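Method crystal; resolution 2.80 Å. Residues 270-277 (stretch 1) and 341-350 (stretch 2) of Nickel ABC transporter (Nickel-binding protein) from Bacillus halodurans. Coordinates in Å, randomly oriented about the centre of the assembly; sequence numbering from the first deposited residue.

Stretch 1 (270-277) EIVDTIML
Stretch 2 (341-350) AELPLIAQVF

Residues 270-277 close a helix that begins earlier in the chain. A wider pi-type turn spans 271-275, where Met276 N donates a hydrogen bond to Ile271 O at 3.0 Å. Leu277 leaves helical geometry with phi/psi 79/2. In the second stretch, 343-350 is helical and runs on; Ala347 N to Leu343 O (2.9 Å) and Val349 N to Leu345 O (3.0 Å) are typical of its hydrogen bonds. The helix axes approach to 11.2 Å, and their N-to-C directions make 115°. The register pairs Ile271 CA with Ile346 CA at 7.3 Å and Ile275 CA with Glu342 CA at 6.6 Å, so the sequences run in opposite senses across the contact.

Ile275 is the hub. Its CA-to-CB bond points toward the second stretch; chi1 is m and chi2 t. Ile275 CD1 lies 3.7 Å from Leu345 CB and 4.1 Å from Val349 CG2, one helical turn apart. Ile275 CG2 lies 3.7 Å from Glu342 CB. Glu342, chi1 p and chi2 m, also brings CG within 3.5 Å of Met276 SD. Met276 starts sideways, but three m torsions (-63, -55, -69°) fold its end nearer. Ile271 (chi1 -41°, chi2 -98°) places CD1 4.3 Å from Ile346 CB; the Ile346 side chain is not modelled beyond CB. No hydrogen bond joins the modelled atoms of the two stretches; the contact is by packing, burying 266 Å² in total.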

# COMPACT_ATOMS: atom_id res chain seq x y z
N GLU A 270 -18.72 -1.25 12.42
CA GLU A 270 -18.75 -0.17 13.40
C GLU A 270 -17.42 0.53 13.45
O GLU A 270 -17.37 1.71 13.77
CB GLU A 270 -19.14 -0.60 14.83
CG GLU A 270 -20.54 -1.25 15.06
CD GLU A 270 -21.66 -0.67 14.18
OE1 GLU A 270 -22.18 -1.39 13.29
OE2 GLU A 270 -22.01 0.52 14.38
N ILE A 271 -16.33 -0.17 13.14
CA ILE A 271 -15.04 0.49 13.04
C ILE A 271 -15.05 1.38 11.83
O ILE A 271 -14.48 2.46 11.86
CB ILE A 271 -13.85 -0.45 12.89
CG1 ILE A 271 -13.97 -1.68 13.80
CG2 ILE A 271 -12.55 0.32 13.18
CD1 ILE A 271 -13.19 -1.58 15.12
N VAL A 272 -15.70 0.94 10.76
CA VAL A 272 -15.74 1.75 9.55
C VAL A 272 -16.45 3.05 9.87
O VAL A 272 -16.08 4.11 9.38
CB VAL A 272 -16.45 1.04 8.38
CG1 VAL A 272 -16.56 1.96 7.18
CG2 VAL A 272 -15.72 -0.27 7.99
N ASP A 273 -17.47 2.96 10.72
CA ASP A 273 -18.33 4.11 10.94
C ASP A 273 -18.07 4.91 12.20
O ASP A 273 -17.81 6.10 12.11
CB ASP A 273 -19.78 3.71 10.73
CG ASP A 273 -20.02 3.32 9.27
OD1 ASP A 273 -19.26 3.84 8.41
OD2 ASP A 273 -20.92 2.50 8.97
N THR A 274 -18.08 4.26 13.37
CA THR A 274 -17.83 4.96 14.62
C THR A 274 -16.40 5.51 14.74
O THR A 274 -16.12 6.41 15.55
CB THR A 274 -18.15 4.08 15.83
N ILE A 275 -15.47 4.98 13.96
CA ILE A 275 -14.10 5.43 14.17
C ILE A 275 -13.47 6.02 12.93
O ILE A 275 -12.94 7.13 12.97
CB ILE A 275 -13.21 4.34 14.76
CG1 ILE A 275 -13.82 3.78 16.05
CG2 ILE A 275 -11.80 4.87 15.02
CD1 ILE A 275 -12.98 2.70 16.68
N MET A 276 -13.54 5.28 11.83
CA MET A 276 -12.94 5.71 10.57
C MET A 276 -13.79 6.79 9.89
O MET A 276 -13.34 7.53 8.96
CB MET A 276 -12.77 4.49 9.67
CG MET A 276 -11.84 3.47 10.22
SD MET A 276 -10.25 4.17 10.61
CE MET A 276 -9.57 4.56 9.02
N LEU A 277 -15.03 6.87 10.37
CA LEU A 277 -15.99 7.90 9.99
C LEU A 277 -16.63 7.59 8.64
O LEU A 277 -17.50 8.32 8.16
CB LEU A 277 -15.35 9.30 10.09
CG LEU A 277 -14.98 9.56 11.57
CD1 LEU A 277 -14.21 10.83 11.80
CD2 LEU A 277 -16.25 9.57 12.42
N ALA A 341 -3.87 7.07 15.14
CA ALA A 341 -4.77 7.39 16.25
C ALA A 341 -6.07 6.58 16.34
O ALA A 341 -6.73 6.58 17.40
CB ALA A 341 -5.05 8.90 16.30
N GLU A 342 -6.45 5.91 15.25
CA GLU A 342 -7.63 5.01 15.27
C GLU A 342 -7.34 3.64 15.89
O GLU A 342 -8.27 2.94 16.27
CB GLU A 342 -8.30 4.84 13.87
CG GLU A 342 -7.43 4.21 12.74
CD GLU A 342 -6.34 5.15 12.13
OE1 GLU A 342 -5.45 4.64 11.40
OE2 GLU A 342 -6.36 6.39 12.39
N LEU A 343 -6.06 3.26 15.97
CA LEU A 343 -5.70 1.94 16.51
C LEU A 343 -6.07 1.77 17.99
O LEU A 343 -6.82 0.84 18.32
CB LEU A 343 -4.23 1.62 16.27
CG LEU A 343 -3.68 1.37 14.87
CD1 LEU A 343 -2.18 1.24 15.00
CD2 LEU A 343 -4.25 0.12 14.26
N PRO A 344 -5.57 2.69 18.89
CA PRO A 344 -5.97 2.76 20.28
C PRO A 344 -7.48 2.78 20.50
O PRO A 344 -7.95 2.30 21.52
CB PRO A 344 -5.38 4.09 20.71
CG PRO A 344 -4.14 4.13 20.00
CD PRO A 344 -4.47 3.64 18.64
N LEU A 345 -8.23 3.31 19.56
CA LEU A 345 -9.68 3.24 19.65
C LEU A 345 -10.20 1.84 19.39
O LEU A 345 -11.22 1.45 19.99
CB LEU A 345 -10.34 4.28 18.74
CG LEU A 345 -10.16 5.72 19.28
CD1 LEU A 345 -9.98 6.72 18.14
CD2 LEU A 345 -11.30 6.16 20.24
N ILE A 346 -9.53 1.08 18.50
CA ILE A 346 -9.96 -0.30 18.23
C ILE A 346 -9.63 -1.10 19.49
O ILE A 346 -10.48 -1.85 19.99
CB ILE A 346 -9.33 -0.90 16.93
N ALA A 347 -8.43 -0.88 20.02
CA ALA A 347 -8.03 -1.41 21.32
C ALA A 347 -9.13 -1.24 22.38
O ALA A 347 -9.64 -2.24 22.90
CB ALA A 347 -6.76 -0.78 21.78
N GLN A 348 -9.54 0.01 22.65
CA GLN A 348 -10.55 0.29 23.68
C GLN A 348 -11.88 -0.35 23.34
O GLN A 348 -12.57 -0.82 24.22
CB GLN A 348 -10.70 1.80 24.00
N VAL A 349 -12.23 -0.42 22.07
CA VAL A 349 -13.48 -1.12 21.73
C VAL A 349 -13.36 -2.63 21.95
O VAL A 349 -14.34 -3.31 22.30
CB VAL A 349 -13.94 -0.81 20.30
CG1 VAL A 349 -15.27 -1.49 19.99
CG2 VAL A 349 -14.07 0.69 20.12
N PHE A 350 -12.16 -3.17 21.74
CA PHE A 350 -11.99 -4.59 21.87
C PHE A 350 -12.20 -4.99 23.32
O PHE A 350 -12.96 -5.90 23.59
CB PHE A 350 -10.60 -5.03 21.40
CG PHE A 350 -10.39 -6.51 21.47
CD1 PHE A 350 -10.92 -7.35 20.48
CD2 PHE A 350 -9.69 -7.07 22.51
CE1 PHE A 350 -10.74 -8.72 20.51
CE2 PHE A 350 -9.50 -8.45 22.56
CZ PHE A 350 -10.03 -9.27 21.55